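PDB 3FEQ: putative amidohydrolase from Unidentified, which probably acts as a zinc-dependent prolidase of the amidohydrolase superfamily, hydrolysing dipeptides that end in proline. Local coordinates for residues L14-G19 / A352-A357. Numbering follows the deposited sequence.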
loop_
_atom_site.group_PDB
_atom_site.type_symbol
_atom_site.label_atom_id
_atom_site.label_comp_id
_atom_site.label_asym_id
_atom_site.label_seq_id
_atom_site.Cartn_x
_atom_site.Cartn_y
_atom_site.Cartn_z
ATOM N N LEU C 14 11.273 43.933 41.516
ATOM C CA LEU C 14 12.504 43.183 41.437
ATOM C C LEU C 14 13.188 43.503 40.131
ATOM O O LEU C 14 12.633 43.286 39.060
ATOM C CB LEU C 14 12.227 41.690 41.514
ATOM C CG LEU C 14 13.274 40.832 42.221
ATOM C CD1 LEU C 14 12.883 39.369 42.094
ATOM C CD2 LEU C 14 14.683 41.056 41.689
ATOM N N ASP C 15 14.393 44.042 40.233
ATOM C CA ASP C 15 15.250 44.172 39.080
ATOM C C ASP C 15 16.363 43.158 39.181
ATOM O O ASP C 15 17.056 43.083 40.193
ATOM C CB ASP C 15 15.823 45.576 38.989
ATOM C CG ASP C 15 16.461 45.847 37.649
ATOM O OD1 ASP C 15 17.616 45.412 37.441
ATOM O OD2 ASP C 15 15.802 46.487 36.800
ATOM N N LEU C 16 16.549 42.407 38.104
ATOM C CA LEU C 16 17.270 41.148 38.161
ATOM C C LEU C 16 18.731 41.244 37.738
ATOM O O LEU C 16 19.567 40.488 38.227
ATOM C CB LEU C 16 16.534 40.078 37.359
ATOM C CG LEU C 16 15.347 39.482 38.110
ATOM C CD1 LEU C 16 14.190 39.205 37.172
ATOM C CD2 LEU C 16 15.764 38.233 38.852
ATOM N N GLU C 17 19.045 42.175 36.844
ATOM C CA GLU C 17 20.423 42.341 36.386
ATOM C C GLU C 17 21.263 43.096 37.408
ATOM O O GLU C 17 22.491 43.016 37.390
ATOM C CB GLU C 17 20.489 43.020 35.012
ATOM C CG GLU C 17 19.519 44.177 34.819
ATOM C CD GLU C 17 18.200 43.749 34.179
ATOM O OE1 GLU C 17 17.475 42.915 34.771
ATOM O OE2 GLU C 17 17.878 44.263 33.085
ATOM N N ARG C 18 20.595 43.806 38.310
ATOM C CA ARG C 18 21.272 44.478 39.409
ATOM C C ARG C 18 21.130 43.689 40.702
ATOM O O ARG C 18 22.022 43.698 41.544
ATOM C CB ARG C 18 20.739 45.900 39.586
ATOM C CG ARG C 18 21.152 46.855 38.477
ATOM C CD ARG C 18 20.000 47.763 38.071
ATOM N NE ARG C 18 19.847 48.901 38.978
ATOM C CZ ARG C 18 18.933 48.987 39.943
ATOM N NH1 ARG C 18 18.068 48.001 40.135
ATOM N NH2 ARG C 18 18.879 50.064 40.714
ATOM N N GLY C 19 20.005 43.002 40.852
ATOM C CA GLY C 19 19.827 42.062 41.954
ATOM C C GLY C 19 19.292 42.719 43.203
ATOM O O GLY C 19 19.614 42.311 44.312
ATOM N N ALA C 352 14.580 31.346 35.913
ATOM C CA ALA C 352 13.169 31.312 35.557
ATOM C C ALA C 352 12.693 32.616 34.941
ATOM O O ALA C 352 11.506 32.768 34.663
ATOM C CB ALA C 352 12.326 30.964 36.776
ATOM N N THR C 353 13.603 33.562 34.738
ATOM C CA THR C 353 13.217 34.870 34.234
ATOM C C THR C 353 14.118 35.307 33.099
ATOM O O THR C 353 13.811 35.057 31.930
ATOM C CB THR C 353 13.234 35.948 35.329
ATOM O OG1 THR C 353 14.484 35.897 36.017
ATOM C CG2 THR C 353 12.093 35.744 36.326
ATOM N N THR C 354 15.225 35.960 33.436
ATOM C CA THR C 354 16.033 36.630 32.423
ATOM C C THR C 354 16.684 35.604 31.514
ATOM O O THR C 354 16.654 35.746 30.294
ATOM C CB THR C 354 17.088 37.588 33.029
ATOM O OG1 THR C 354 17.723 36.962 34.148
ATOM C CG2 THR C 354 16.434 38.889 33.502
ATOM N N VAL C 355 17.198 34.533 32.112
ATOM C CA VAL C 355 17.837 33.463 31.347
ATOM C C VAL C 355 16.836 32.684 30.517
ATOM O O VAL C 355 17.074 32.394 29.347
ATOM C CB VAL C 355 18.584 32.490 32.259
ATOM C CG1 VAL C 355 19.349 31.481 31.427
ATOM C CG2 VAL C 355 19.532 33.256 33.170
ATOM N N ALA C 356 15.715 32.337 31.142
ATOM C CA ALA C 356 14.647 31.628 30.465
ATOM C C ALA C 356 14.154 32.397 29.241
ATOM O O ALA C 356 14.036 31.827 28.160
ATOM C CB ALA C 356 13.506 31.363 31.425
ATOM N N ALA C 357 13.897 33.696 29.397
ATOM C CA ALA C 357 13.346 34.484 28.293
ATOM C C ALA C 357 14.314 34.562 27.125
ATOM O O ALA C 357 13.896 34.632 25.971
ATOM C CB ALA C 357 12.960 35.845 28.750
#
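In Leu16, CB points toward 352-357 and chi1 of -79° sets CG beside the backbone N, carrying the methyls onto Thr353; there chi1 of 50° sets OG1 between the backbone N and the carbonyl carbon and brings it to the leucine methyls. CD1 of Leu16 lies 3.5 Å from OG1 of Thr353 and also near its CB, while CD2 is close to the same OG1. Thr353 sits right before helix 354-359 without capping it; its OG1 turns instead to the carbonyl O of Leu349 in helix 345-351, whose side chain also touches Leu16. Threonine suits the place by offering a hydroxyl for that bond and carbon to the leucine. One residue on, the methyl CG2 of Thr354 packs 4.0 Å from CB of Leu16, and Glu17 passes at the exposed margin. Gly19 N bonds to Asp15 O (3.0 Å) and closes the turn, where at phi 87° a CB would jam against the carbonyl O of Arg18. The turn, leading from strand 11-15 into its antiparallel partner 20-30, thus meets the start of helix 354-359 in the TIM-barrel family region. With the hydroxyl already bonded to Leu349, this small contact (133 Å²) rests on van der Waals packing.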